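Local coordinates for protein glucosamine-6-phosphate deaminase (Bacillus subtilis, PDB 2BKX) that belongs to the glucosamine-6-phosphate isomerase/6-phosphogluconolactonase family, an alpha/beta fold of the Rossmann clan, and holds fructose-6-phosphate in its pocket, at residues A[15-20]-A[45-50]; A[34-39]-A[81-86]; A[134-139]-A[159-164]; A[194-199]-A[230-235]. All coordinates share one frame; numbering follows the deposited sequence.

Overall arrangement
From the N terminus, the first of these contacts starts on helix 9-26: interaction 1 sets 15-20 against 45-50 of helix 41-53, closing a loop that contains strand 31-34. Interaction 2 starts within that loop, at 34-39, and ends beyond it on helix 80-89, so the two cross. Interaction 3 follows in series, bringing the turn at 134-139 onto helix 159-165, and interaction 4 comes last, joining strands 193-197 and 229-234 across a beta-alpha-beta unit. Interactions 2 and 3, with centres about 17 Å apart, share the bound fructose-6-phosphate. Interaction 4 touches interaction 1 through Ala-16, which packs on Leu-196, and interaction 2 through Thr-39, tying helix 9-26 and the pocket loop to the sheet.

Interaction 1 (A[15-20]-A[45-50]); sequences IAARIT and RQLIRL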
loop_
_atom_site.group_PDB
_atom_site.type_symbol
_atom_site.label_atom_id
_atom_site.label_comp_id
_atom_site.label_asym_id
_atom_site.label_seq_id
_atom_site.Cartn_x
_atom_site.Cartn_y
_atom_site.Cartn_z
ATOM N N ILE A 15 -3.373 15.912 0.855
ATOM C CA ILE A 15 -2.531 15.796 2.044
ATOM C C ILE A 15 -1.557 14.629 1.897
ATOM O O ILE A 15 -0.374 14.762 2.186
ATOM C CB ILE A 15 -3.397 15.645 3.321
ATOM C CG1 ILE A 15 -4.220 16.906 3.515
ATOM C CG2 ILE A 15 -2.507 15.359 4.527
ATOM C CD1 ILE A 15 -5.258 16.848 4.607
ATOM N N ALA A 16 -2.035 13.504 1.374
ATOM C CA ALA A 16 -1.167 12.340 1.175
ATOM C C ALA A 16 -0.065 12.641 0.185
ATOM O O ALA A 16 1.080 12.233 0.366
ATOM C CB ALA A 16 -2.021 11.147 0.715
ATOM N N ALA A 17 -0.414 13.299 -0.913
ATOM C CA ALA A 17 0.591 13.641 -1.900
ATOM C C ALA A 17 1.626 14.591 -1.315
ATOM O O ALA A 17 2.822 14.454 -1.580
ATOM C CB ALA A 17 -0.061 14.211 -3.125
ATOM N N ARG A 18 1.167 15.522 -0.500
ATOM C CA ARG A 18 2.097 16.472 0.121
ATOM C C ARG A 18 3.079 15.776 1.068
ATOM O O ARG A 18 4.303 16.050 1.052
ATOM C CB ARG A 18 1.304 17.577 0.823
ATOM C CG ARG A 18 2.157 18.605 1.568
ATOM C CD ARG A 18 3.113 19.335 0.659
ATOM N NE ARG A 18 2.370 20.083 -0.342
ATOM C CZ ARG A 18 2.878 20.583 -1.450
ATOM N NH1 ARG A 18 4.147 20.383 -1.752
ATOM N NH2 ARG A 18 2.087 21.252 -2.277
ATOM N N ILE A 19 2.575 14.857 1.894
ATOM C CA ILE A 19 3.428 14.108 2.821
ATOM C C ILE A 19 4.449 13.264 2.054
ATOM O O ILE A 19 5.649 13.218 2.409
ATOM C CB ILE A 19 2.618 13.218 3.754
ATOM C CG1 ILE A 19 1.794 14.074 4.742
ATOM C CG2 ILE A 19 3.504 12.216 4.479
ATOM C CD1 ILE A 19 0.688 13.342 5.476
ATOM N N THR A 20 4.001 12.643 0.960
ATOM C CA THR A 20 4.902 11.840 0.147
ATOM C C THR A 20 5.959 12.752 -0.515
ATOM O O THR A 20 7.133 12.430 -0.572
ATOM C CB THR A 20 4.108 11.036 -0.901
ATOM O OG1 THR A 20 3.105 10.278 -0.225
ATOM C CG2 THR A 20 4.988 10.075 -1.656
ATOM N N ARG A 45 -2.449 10.821 -8.673
ATOM C CA ARG A 45 -2.806 11.909 -9.571
ATOM C C ARG A 45 -2.235 13.240 -9.045
ATOM O O ARG A 45 -1.680 14.048 -9.832
ATOM C CB ARG A 45 -4.314 12.016 -9.711
ATOM C CG ARG A 45 -4.964 11.038 -10.657
ATOM C CD ARG A 45 -6.384 11.400 -10.967
ATOM N NE ARG A 45 -7.257 11.298 -9.800
ATOM C CZ ARG A 45 -7.931 10.215 -9.437
ATOM N NH1 ARG A 45 -7.823 9.110 -10.127
ATOM N NH2 ARG A 45 -8.719 10.258 -8.380
ATOM N N GLN A 46 -2.363 13.497 -7.740
ATOM C CA GLN A 46 -1.847 14.730 -7.216
ATOM C C GLN A 46 -0.334 14.801 -7.199
ATOM O O GLN A 46 0.209 15.870 -7.390
ATOM C CB GLN A 46 -2.475 15.126 -5.867
ATOM C CG GLN A 46 -3.959 15.224 -5.922
ATOM C CD GLN A 46 -4.389 16.243 -6.987
ATOM O OE1 GLN A 46 -3.987 17.418 -6.910
ATOM N NE2 GLN A 46 -5.082 15.783 -8.032
ATOM N N LEU A 47 0.355 13.686 -6.944
ATOM C CA LEU A 47 1.828 13.644 -7.099
ATOM C C LEU A 47 2.308 14.009 -8.476
ATOM O O LEU A 47 3.272 14.771 -8.623
ATOM C CB LEU A 47 2.409 12.254 -6.770
ATOM C CG LEU A 47 2.535 12.067 -5.288
ATOM C CD1 LEU A 47 2.766 10.617 -4.972
ATOM C CD2 LEU A 47 3.690 12.941 -4.674
ATOM N N ILE A 48 1.620 13.490 -9.482
ATOM C CA ILE A 48 1.919 13.817 -10.862
ATOM C C ILE A 48 1.653 15.299 -11.111
ATOM O O ILE A 48 2.430 15.959 -11.793
ATOM C CB ILE A 48 1.142 12.918 -11.835
ATOM C CG1 ILE A 48 1.624 11.483 -11.693
ATOM C CG2 ILE A 48 1.318 13.398 -13.279
ATOM C CD1 ILE A 48 0.643 10.510 -12.309
ATOM N N ARG A 49 0.584 15.840 -10.553
ATOM C CA ARG A 49 0.345 17.260 -10.692
ATOM C C ARG A 49 1.485 18.069 -10.122
ATOM O O ARG A 49 1.888 19.055 -10.741
ATOM C CB ARG A 49 -0.945 17.587 -9.978
ATOM C CG ARG A 49 -2.132 17.478 -10.868
ATOM C CD ARG A 49 -2.365 18.805 -11.620
ATOM N NE ARG A 49 -3.658 18.772 -12.275
ATOM C CZ ARG A 49 -3.879 18.317 -13.503
ATOM N NH1 ARG A 49 -2.878 17.867 -14.262
ATOM N NH2 ARG A 49 -5.116 18.315 -13.978
ATOM N N LEU A 50 1.969 17.704 -8.932
ATOM C CA LEU A 50 3.064 18.445 -8.287
ATOM C C LEU A 50 4.341 18.391 -9.130
ATOM O O LEU A 50 5.170 19.315 -9.128
ATOM C CB LEU A 50 3.328 17.919 -6.879
ATOM C CG LEU A 50 2.222 18.095 -5.856
ATOM C CD1 LEU A 50 2.667 17.505 -4.545
ATOM C CD2 LEU A 50 1.789 19.542 -5.734
#
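Arg-18 and Leu-50 meet where the arginine sets CG anti to its backbone N (chi1 177°); the chain then bends at chi2 and chi3, and its guanidinium lies by Leu-50. Leu-50 CD1 sits over one face of that group, offset toward the rim, while Arg-18 NH2 comes 3.9 Å from Leu-50 CD2. Next to this pair the helices approach through Ala-17, whose CB lies 3.8 Å from Gln-46 CB and 4.0 Å from Leu-47 CG; a methyl suits a place where the axes, 8.7 Å apart, cross at -55°. Leu-47 spreads its two methyls: CD2 is 3.6 Å from Ala-17 O, and CD1 meets Thr-20 CG2 with the side chains roughly perpendicular. Thr-20 OG1 meanwhile bonds to Ala-16 O at 2.9 Å, within its own helix. Farther out, Arg-18 NH2 forms a salt bridge with Glu-54. With no hydrogen bond between the segments, cohesion here rests on apolar contact, and the arginine serves both as a flat cover for leucine and as a charge paired elsewhere.

Interaction 2 (A[34-39]-A[81-86]); sequences LATGGT and HFYMND. With F6R (fructose -6-phosphate), chain C.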
loop_
_atom_site.group_PDB
_atom_site.type_symbol
_atom_site.label_atom_id
_atom_site.label_comp_id
_atom_site.label_asym_id
_atom_site.label_seq_id
_atom_site.Cartn_x
_atom_site.Cartn_y
_atom_site.Cartn_z
ATOM N N LEU A 34 4.955 1.699 -1.583
ATOM C CA LEU A 34 3.771 2.148 -2.291
ATOM C C LEU A 34 2.699 1.061 -2.287
ATOM O O LEU A 34 2.977 -0.113 -2.061
ATOM C CB LEU A 34 4.140 2.546 -3.728
ATOM C CG LEU A 34 5.103 3.748 -3.799
ATOM C CD1 LEU A 34 5.414 4.004 -5.280
ATOM C CD2 LEU A 34 4.539 5.004 -3.150
ATOM N N ALA A 35 1.476 1.506 -2.551
ATOM C CA ALA A 35 0.278 0.683 -2.502
ATOM C C ALA A 35 -0.551 0.856 -3.769
ATOM O O ALA A 35 -0.478 1.891 -4.441
ATOM C CB ALA A 35 -0.576 1.109 -1.324
ATOM N N THR A 36 -1.333 -0.163 -4.109
ATOM C CA THR A 36 -2.285 -0.087 -5.201
ATOM C C THR A 36 -3.701 -0.035 -4.635
ATOM O O THR A 36 -3.896 0.285 -3.455
ATOM C CB THR A 36 -2.103 -1.228 -6.172
ATOM O OG1 THR A 36 -2.396 -2.437 -5.460
ATOM C CG2 THR A 36 -0.704 -1.281 -6.745
ATOM N N GLY A 37 -4.681 -0.319 -5.479
ATOM C CA GLY A 37 -6.083 -0.230 -5.084
ATOM C C GLY A 37 -6.737 1.113 -5.385
ATOM O O GLY A 37 -6.149 2.024 -5.953
ATOM N N GLY A 38 -8.003 1.232 -5.019
ATOM C CA GLY A 38 -8.721 2.462 -5.282
ATOM C C GLY A 38 -8.261 3.604 -4.402
ATOM O O GLY A 38 -8.251 4.766 -4.815
ATOM N N THR A 39 -7.886 3.325 -3.154
ATOM C CA THR A 39 -7.674 4.411 -2.234
ATOM C C THR A 39 -6.579 5.413 -2.644
ATOM O O THR A 39 -6.810 6.603 -2.536
ATOM C CB THR A 39 -7.408 3.876 -0.804
ATOM O OG1 THR A 39 -8.400 2.939 -0.386
ATOM C CG2 THR A 39 -7.462 5.030 0.183
ATOM N N HIS A 81 1.967 -4.497 -11.185
ATOM C CA HIS A 81 2.967 -3.922 -12.075
ATOM C C HIS A 81 2.285 -2.978 -13.061
ATOM O O HIS A 81 2.691 -1.851 -13.235
ATOM C CB HIS A 81 3.732 -4.977 -12.906
ATOM C CG HIS A 81 4.857 -5.653 -12.213
ATOM N ND1 HIS A 81 4.673 -6.598 -11.213
ATOM C CD2 HIS A 81 6.199 -5.527 -12.376
ATOM C CE1 HIS A 81 5.859 -7.041 -10.820
ATOM N NE2 HIS A 81 6.799 -6.403 -11.493
ATOM N N PHE A 82 1.245 -3.451 -13.727
ATOM C CA PHE A 82 0.549 -2.602 -14.704
ATOM C C PHE A 82 -0.058 -1.395 -14.051
ATOM O O PHE A 82 0.067 -0.285 -14.560
ATOM C CB PHE A 82 -0.529 -3.469 -15.381
ATOM C CG PHE A 82 -1.313 -2.766 -16.446
ATOM C CD1 PHE A 82 -1.021 -2.957 -17.791
ATOM C CD2 PHE A 82 -2.325 -1.897 -16.106
ATOM C CE1 PHE A 82 -1.783 -2.311 -18.798
ATOM C CE2 PHE A 82 -3.077 -1.240 -17.112
ATOM C CZ PHE A 82 -2.764 -1.439 -18.432
ATOM N N TYR A 83 -0.718 -1.597 -12.908
ATOM C CA TYR A 83 -1.288 -0.456 -12.197
ATOM C C TYR A 83 -0.223 0.613 -11.932
ATOM O O TYR A 83 -0.428 1.790 -12.184
ATOM C CB TYR A 83 -1.877 -0.926 -10.880
ATOM C CG TYR A 83 -2.436 0.129 -9.941
ATOM C CD1 TYR A 83 -3.801 0.227 -9.663
ATOM C CD2 TYR A 83 -1.584 0.981 -9.268
ATOM C CE1 TYR A 83 -4.266 1.140 -8.727
ATOM C CE2 TYR A 83 -2.030 1.885 -8.346
ATOM C CZ TYR A 83 -3.379 1.967 -8.060
ATOM O OH TYR A 83 -3.834 2.851 -7.103
ATOM N N MET A 84 0.915 0.218 -11.360
ATOM C CA MET A 84 1.891 1.232 -10.953
ATOM C C MET A 84 2.462 1.966 -12.150
ATOM O O MET A 84 2.740 3.171 -12.078
ATOM C CB MET A 84 2.989 0.574 -10.124
ATOM C CG MET A 84 2.574 0.135 -8.743
ATOM S SD MET A 84 1.766 1.431 -7.733
ATOM C CE MET A 84 3.109 2.596 -7.627
ATOM N N ASN A 85 2.698 1.247 -13.236
ATOM C CA ASN A 85 3.194 1.879 -14.446
ATOM C C ASN A 85 2.187 2.855 -15.000
ATOM O O ASN A 85 2.507 3.991 -15.359
ATOM C CB ASN A 85 3.604 0.845 -15.473
ATOM C CG ASN A 85 5.005 0.335 -15.192
ATOM O OD1 ASN A 85 5.993 0.992 -15.557
ATOM N ND2 ASN A 85 5.115 -0.796 -14.455
ATOM N N ASP A 86 0.942 2.408 -15.065
ATOM C CA ASP A 86 -0.132 3.239 -15.661
ATOM C C ASP A 86 -0.448 4.475 -14.799
ATOM O O ASP A 86 -0.585 5.591 -15.321
ATOM C CB ASP A 86 -1.407 2.394 -15.813
ATOM C CG ASP A 86 -2.573 3.175 -16.385
ATOM O OD1 ASP A 86 -2.472 3.564 -17.545
ATOM O OD2 ASP A 86 -3.585 3.380 -15.668
HETATM C C1 F6R C . -2.577 -2.199 -1.589
HETATM C C2 F6R C . -2.873 -3.304 -0.593
HETATM C C3 F6R C . -4.253 -3.625 -0.003
HETATM C C4 F6R C . -5.288 -2.499 -0.195
HETATM C C5 F6R C . -6.644 -2.807 0.418
HETATM C C6 F6R C . -7.647 -1.689 0.154
HETATM O O1 F6R C . -1.314 -2.396 -2.254
HETATM O O2 F6R C . -1.923 -3.946 -0.205
HETATM O O3 F6R C . -4.113 -3.790 1.397
HETATM O O4 F6R C . -4.767 -1.311 0.391
HETATM O O5 F6R C . -7.161 -4.052 -0.035
HETATM O O6 F6R C . -7.908 -1.634 -1.256
HETATM P P F6R C . -8.734 -0.403 -1.845
HETATM O O1P F6R C . -7.849 0.807 -1.720
HETATM O O2P F6R C . -9.956 -0.270 -0.978
HETATM O O3P F6R C . -9.036 -0.732 -3.271
#
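The Tyr-83 ring takes Thr-36 over one face and Gly-37 O at its edge. Thr-36 CB stands 3.7 Å from the ring centroid and only 8° off the normal, a CH-pi contact, and CG2 reaches out over the CD2 side. At the edge, Tyr-83 OH donates to Gly-37 O, 2.7 Å away and in the plane of that carbonyl. A tyrosine suits this place, since one residue supplies both a flat surface and a donor. Beside it Met-84, bent at chi2 and chi3, brings CE to 3.6 Å from Leu-34 CD1 and lays SD near Thr-36 CG2. On the ligand side the loop binds fructose-6-phosphate mainly through backbone N-H groups: Thr-36 N to O1, and Gly-38 N to the phosphate O3P at 2.8 Å. Thr-39 grips O1P twice, with N and with OG1, the latter at 2.6 Å. Gly-37 has a positive phi (93°), and a CB there would run into O1P. The loop leads from strand 31-34 to helix 41-53 and packs against helix 80-89, while Tyr-44 of helix 41-53 touches both Tyr-83 and Met-84 and hydrogen-bonds to Ala-35 O.

Interaction 3 (A[134-139]-A[159-164]); sequences GRNGHI and EQTRQA. With F6R (fructose -6-phosphate), chain C.
His-138 and Thr-161 form the buried part of this contact, with Thr-161 OG1 in the plane of the imidazole at its edge, 3.2 Å from CE1. Also at the ring edge is the ligand: His-138 NE2 and fructose-6-phosphate O5 share a hydrogen bond of 2.7 Å. Gly-134 CA lies 3.4 Å above one ring face, where a side chain would collide with His-138 CG. Outside the two segments Glu-143 bonds to His-138 ND1, Thr-161 OG1 and Asn-136 ND2, consistent with a second-shell residue that helps set the imidazole. The backbone from Gly-134 to Gly-137 is a type I beta turn in the loop after strand 128-131. Asn-136 adds an Asx turn: with CG between backbone N and carbonyl carbon (chi1 63°), OD1 accepts from His-138 N at 3.0 Å, the donor lying above the carbonyl plane. The other side is partly exposed to solvent, though not slack. There Gln-160 NE2 presses to 3.0 Å from Asn-136 CB, equally near Asn-136 N but without a hydrogen bond, both being donors. In the conformer given, one of two deposited, the extended Arg-135 has Ala-164 CB over the centre of its guanidinium, a less certain contact.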
loop_
_atom_site.group_PDB
_atom_site.type_symbol
_atom_site.label_atom_id
_atom_site.label_comp_id
_atom_site.label_asym_id
_atom_site.label_seq_id
_atom_site.Cartn_x
_atom_site.Cartn_y
_atom_site.Cartn_z
ATOM N N GLY A 134 -7.919 -3.167 4.275
ATOM C CA GLY A 134 -8.997 -3.997 3.799
ATOM C C GLY A 134 -10.245 -3.779 4.617
ATOM O O GLY A 134 -10.200 -3.297 5.763
ATOM N N ARG A 135 -11.356 -4.264 4.081
ATOM C CA ARG A 135 -12.598 -4.208 4.803
ATOM C C ARG A 135 -12.481 -4.966 6.117
ATOM O O ARG A 135 -13.169 -4.634 7.093
ATOM C CB ARG A 135 -13.758 -4.781 3.956
ATOM C CG ARG A 135 -14.062 -4.007 2.711
ATOM C CD ARG A 135 -15.086 -4.760 1.843
ATOM N NE ARG A 135 -15.319 -4.025 0.604
ATOM C CZ ARG A 135 -16.123 -4.388 -0.392
ATOM N NH1 ARG A 135 -16.216 -3.607 -1.459
ATOM N NH2 ARG A 135 -16.843 -5.504 -0.332
ATOM N N ASN A 136 -11.619 -5.989 6.139
ATOM C CA ASN A 136 -11.350 -6.820 7.285
ATOM C C ASN A 136 -10.101 -6.425 8.086
ATOM O O ASN A 136 -9.617 -7.189 8.917
ATOM C CB ASN A 136 -11.194 -8.294 6.859
ATOM C CG ASN A 136 -10.025 -8.518 5.925
ATOM O OD1 ASN A 136 -9.291 -7.580 5.600
ATOM N ND2 ASN A 136 -9.833 -9.758 5.500
ATOM N N GLY A 137 -9.553 -5.246 7.810
ATOM C CA GLY A 137 -8.370 -4.797 8.506
ATOM C C GLY A 137 -7.039 -5.253 7.952
ATOM O O GLY A 137 -6.003 -4.918 8.515
ATOM N N HIS A 138 -7.035 -5.945 6.805
ATOM C CA HIS A 138 -5.749 -6.327 6.249
ATOM C C HIS A 138 -4.920 -5.115 5.889
ATOM O O HIS A 138 -5.438 -4.063 5.555
ATOM C CB HIS A 138 -5.845 -7.347 5.103
ATOM C CG HIS A 138 -6.371 -6.861 3.787
ATOM N ND1 HIS A 138 -7.258 -7.620 3.068
ATOM C CD2 HIS A 138 -6.112 -5.779 3.029
ATOM C CE1 HIS A 138 -7.531 -7.015 1.922
ATOM N NE2 HIS A 138 -6.836 -5.898 1.869
ATOM N N ILE A 139 -3.616 -5.298 5.935
ATOM C CA ILE A 139 -2.623 -4.346 5.415
ATOM C C ILE A 139 -1.705 -5.147 4.505
ATOM O O ILE A 139 -1.391 -6.289 4.783
ATOM C CB ILE A 139 -1.882 -3.547 6.504
ATOM C CG1 ILE A 139 -1.211 -4.460 7.513
ATOM C CG2 ILE A 139 -2.854 -2.587 7.186
ATOM C CD1 ILE A 139 -0.288 -3.750 8.527
ATOM N N GLU A 159 -11.853 -14.731 1.088
ATOM C CA GLU A 159 -12.968 -14.472 0.183
ATOM C C GLU A 159 -13.441 -13.016 0.206
ATOM O O GLU A 159 -13.808 -12.464 -0.827
ATOM C CB GLU A 159 -14.124 -15.447 0.442
ATOM C CG GLU A 159 -13.704 -16.945 0.270
ATOM C CD GLU A 159 -12.828 -17.290 -0.970
ATOM O OE1 GLU A 159 -13.015 -16.774 -2.099
ATOM O OE2 GLU A 159 -11.922 -18.142 -0.820
ATOM N N GLN A 160 -13.408 -12.363 1.365
ATOM C CA GLN A 160 -13.820 -10.944 1.409
ATOM C C GLN A 160 -12.950 -10.057 0.522
ATOM O O GLN A 160 -13.422 -9.094 -0.057
ATOM C CB GLN A 160 -13.797 -10.422 2.826
ATOM C CG GLN A 160 -14.479 -9.133 2.993
ATOM C CD GLN A 160 -14.143 -8.511 4.295
ATOM O OE1 GLN A 160 -14.964 -8.459 5.205
ATOM N NE2 GLN A 160 -12.920 -8.073 4.414
ATOM N N THR A 161 -11.661 -10.378 0.436
ATOM C CA THR A 161 -10.730 -9.640 -0.401
ATOM C C THR A 161 -11.021 -9.859 -1.874
ATOM O O THR A 161 -11.066 -8.916 -2.662
ATOM C CB THR A 161 -9.324 -10.060 -0.063
ATOM O OG1 THR A 161 -9.120 -9.758 1.316
ATOM C CG2 THR A 161 -8.305 -9.325 -0.923
ATOM N N ARG A 162 -11.296 -11.113 -2.229
ATOM C CA ARG A 162 -11.666 -11.415 -3.629
ATOM C C ARG A 162 -12.988 -10.724 -4.000
ATOM O O ARG A 162 -13.119 -10.172 -5.094
ATOM C CB ARG A 162 -11.732 -12.938 -3.823
ATOM C CG ARG A 162 -10.364 -13.560 -3.634
ATOM C CD ARG A 162 -10.338 -15.036 -3.892
ATOM N NE ARG A 162 -10.505 -15.317 -5.316
ATOM C CZ ARG A 162 -11.437 -16.082 -5.866
ATOM N NH1 ARG A 162 -12.370 -16.683 -5.141
ATOM N NH2 ARG A 162 -11.447 -16.219 -7.180
ATOM N N GLN A 163 -13.952 -10.753 -3.074
ATOM C CA GLN A 163 -15.247 -10.089 -3.275
ATOM C C GLN A 163 -15.032 -8.585 -3.495
ATOM O O GLN A 163 -15.597 -7.985 -4.415
ATOM C CB GLN A 163 -16.143 -10.380 -2.050
ATOM C CG GLN A 163 -17.544 -9.840 -2.024
ATOM C CD GLN A 163 -18.242 -10.099 -0.674
ATOM O OE1 GLN A 163 -19.435 -10.457 -0.643
ATOM N NE2 GLN A 163 -17.512 -9.950 0.444
ATOM N N ALA A 164 -14.193 -7.958 -2.661
ATOM C CA ALA A 164 -13.951 -6.531 -2.763
ATOM C C ALA A 164 -13.271 -6.131 -4.076
ATOM O O ALA A 164 -13.539 -5.084 -4.642
ATOM C CB ALA A 164 -13.128 -6.058 -1.608
HETATM C C1 F6R C . -2.577 -2.199 -1.589
HETATM C C2 F6R C . -2.873 -3.304 -0.593
HETATM C C3 F6R C . -4.253 -3.625 -0.003
HETATM C C4 F6R C . -5.288 -2.499 -0.195
HETATM C C5 F6R C . -6.644 -2.807 0.418
HETATM C C6 F6R C . -7.647 -1.689 0.154
HETATM O O1 F6R C . -1.314 -2.396 -2.254
HETATM O O2 F6R C . -1.923 -3.946 -0.205
HETATM O O3 F6R C . -4.113 -3.790 1.397
HETATM O O4 F6R C . -4.767 -1.311 0.391
HETATM O O5 F6R C . -7.161 -4.052 -0.035
HETATM O O6 F6R C . -7.908 -1.634 -1.256
HETATM P P F6R C . -8.734 -0.403 -1.845
HETATM O O1P F6R C . -7.849 0.807 -1.720
HETATM O O2P F6R C . -9.956 -0.270 -0.978
HETATM O O3P F6R C . -9.036 -0.732 -3.271
#

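Interaction 4 (A[194-199]-A[230-235]); sequences LLLISG and TVLIDR
Asp-234 receives two bonds from Ser-198 and Gly-199, just past strand 193-197: Ser-198 OG donates to OD2 at 2.6 Å, from above the carboxylate plane, and Gly-199 N donates to OD1 at 3.0 Å on the syn side. Its chi1 of 73° places CG between backbone N and carbonyl carbon, and the carboxylate oxygens then meet these two donors; OD1 also accepts from Ala-237 N. Parallel pairing follows, with Leu-195 bonded through N to Thr-230 O and through O to Leu-232 N, and Ile-197 through N to Leu-232 O and through O to Asp-234 N. On one face Leu-196 CD2 lies 3.7 Å from Leu-232 CD1, and Leu-194 CD1 reaches Leu-232 CG; helix 9-26 packs there through Ala-16. On the other, Ile-197 CD1 meets Val-231 CG1 at 3.8 Å and Leu-195 lies alongside Val-231, facing helix 203-211 of the beta-alpha-beta crossover. Aliphatic residues suit a sheet sandwiched between helices, whereas the carboxylate, buried yet held by three donors, would probably have its negative charge stabilised.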
loop_
_atom_site.group_PDB
_atom_site.type_symbol
_atom_site.label_atom_id
_atom_site.label_comp_id
_atom_site.label_asym_id
_atom_site.label_seq_id
_atom_site.Cartn_x
_atom_site.Cartn_y
_atom_site.Cartn_z
ATOM N N LEU A 194 1.994 5.902 6.355
ATOM C CA LEU A 194 0.884 6.763 5.952
ATOM C C LEU A 194 -0.251 5.838 5.488
ATOM O O LEU A 194 -0.147 5.232 4.424
ATOM C CB LEU A 194 1.333 7.715 4.833
ATOM C CG LEU A 194 0.234 8.595 4.249
ATOM C CD1 LEU A 194 -0.437 9.414 5.324
ATOM C CD2 LEU A 194 0.783 9.476 3.097
ATOM N N LEU A 195 -1.276 5.713 6.334
ATOM C CA LEU A 195 -2.429 4.854 6.092
ATOM C C LEU A 195 -3.576 5.728 5.595
ATOM O O LEU A 195 -3.980 6.682 6.252
ATOM C CB LEU A 195 -2.805 4.074 7.357
ATOM C CG LEU A 195 -4.105 3.288 7.312
ATOM C CD1 LEU A 195 -4.087 2.217 6.255
ATOM C CD2 LEU A 195 -4.368 2.688 8.670
ATOM N N LEU A 196 -4.105 5.371 4.422
ATOM C CA LEU A 196 -5.171 6.111 3.767
ATOM C C LEU A 196 -6.461 5.279 3.819
ATOM O O LEU A 196 -6.463 4.118 3.467
ATOM C CB LEU A 196 -4.819 6.341 2.295
ATOM C CG LEU A 196 -3.466 6.981 2.032
ATOM C CD1 LEU A 196 -3.197 7.147 0.539
ATOM C CD2 LEU A 196 -3.347 8.301 2.769
ATOM N N ILE A 197 -7.557 5.925 4.193
ATOM C CA ILE A 197 -8.833 5.241 4.357
ATOM C C ILE A 197 -9.953 6.124 3.847
ATOM O O ILE A 197 -10.177 7.227 4.377
ATOM C CB ILE A 197 -9.120 4.828 5.803
ATOM C CG1 ILE A 197 -7.911 4.167 6.461
ATOM C CG2 ILE A 197 -10.296 3.825 5.786
ATOM C CD1 ILE A 197 -8.098 3.775 7.918
ATOM N N SER A 198 -10.704 5.589 2.883
ATOM C CA SER A 198 -11.765 6.348 2.229
ATOM C C SER A 198 -13.013 5.497 1.986
ATOM O O SER A 198 -12.931 4.370 1.543
ATOM C CB SER A 198 -11.270 6.892 0.859
ATOM O OG SER A 198 -12.316 7.525 0.151
ATOM N N GLY A 199 -14.162 6.095 2.268
ATOM C CA GLY A 199 -15.421 5.510 1.867
ATOM C C GLY A 199 -16.103 4.664 2.916
ATOM O O GLY A 199 -15.473 4.112 3.815
ATOM N N THR A 230 0.613 8.009 10.467
ATOM C CA THR A 230 -0.403 9.001 10.193
ATOM C C THR A 230 -1.518 8.271 9.462
ATOM O O THR A 230 -1.275 7.550 8.513
ATOM C CB THR A 230 0.157 10.114 9.339
ATOM O OG1 THR A 230 1.204 10.756 10.051
ATOM C CG2 THR A 230 -0.883 11.153 8.914
ATOM N N VAL A 231 -2.753 8.508 9.886
ATOM C CA VAL A 231 -3.932 7.870 9.298
ATOM C C VAL A 231 -4.851 8.968 8.794
ATOM O O VAL A 231 -5.331 9.794 9.592
ATOM C CB VAL A 231 -4.701 6.975 10.311
ATOM C CG1 VAL A 231 -5.812 6.260 9.601
ATOM C CG2 VAL A 231 -3.785 6.027 11.056
ATOM N N LEU A 232 -5.104 8.968 7.484
ATOM C CA LEU A 232 -5.991 9.940 6.869
ATOM C C LEU A 232 -7.306 9.249 6.599
ATOM O O LEU A 232 -7.320 8.200 5.947
ATOM C CB LEU A 232 -5.398 10.512 5.590
ATOM C CG LEU A 232 -4.026 11.151 5.696
ATOM C CD1 LEU A 232 -3.631 11.663 4.304
ATOM C CD2 LEU A 232 -3.936 12.228 6.728
ATOM N N ILE A 233 -8.412 9.825 7.103
ATOM C CA ILE A 233 -9.720 9.165 7.007
ATOM C C ILE A 233 -10.715 10.182 6.493
ATOM O O ILE A 233 -10.866 11.230 7.110
ATOM C CB ILE A 233 -10.174 8.676 8.381
ATOM C CG1 ILE A 233 -9.075 7.805 9.049
ATOM C CG2 ILE A 233 -11.451 7.872 8.277
ATOM C CD1 ILE A 233 -9.338 7.378 10.503
ATOM N N ASP A 234 -11.385 9.883 5.389
ATOM C CA ASP A 234 -12.425 10.798 4.921
ATOM C C ASP A 234 -13.728 10.638 5.702
ATOM O O ASP A 234 -13.857 9.761 6.546
ATOM C CB ASP A 234 -12.583 10.797 3.418
ATOM C CG ASP A 234 -13.241 9.577 2.857
ATOM O OD1 ASP A 234 -13.815 8.737 3.598
ATOM O OD2 ASP A 234 -13.223 9.480 1.608
ATOM N N ARG A 235 -14.686 11.538 5.473
ATOM C CA ARG A 235 -15.911 11.617 6.298
ATOM C C ARG A 235 -16.691 10.317 6.252
ATOM O O ARG A 235 -17.170 9.817 7.251
ATOM C CB ARG A 235 -16.783 12.806 5.863
ATOM C CG ARG A 235 -16.084 14.105 6.027
ATOM C CD ARG A 235 -15.888 14.526 7.458
ATOM N NE ARG A 235 -14.791 15.487 7.585
ATOM C CZ ARG A 235 -14.496 16.174 8.685
ATOM N NH1 ARG A 235 -13.465 17.021 8.667
ATOM N NH2 ARG A 235 -15.204 16.011 9.801
#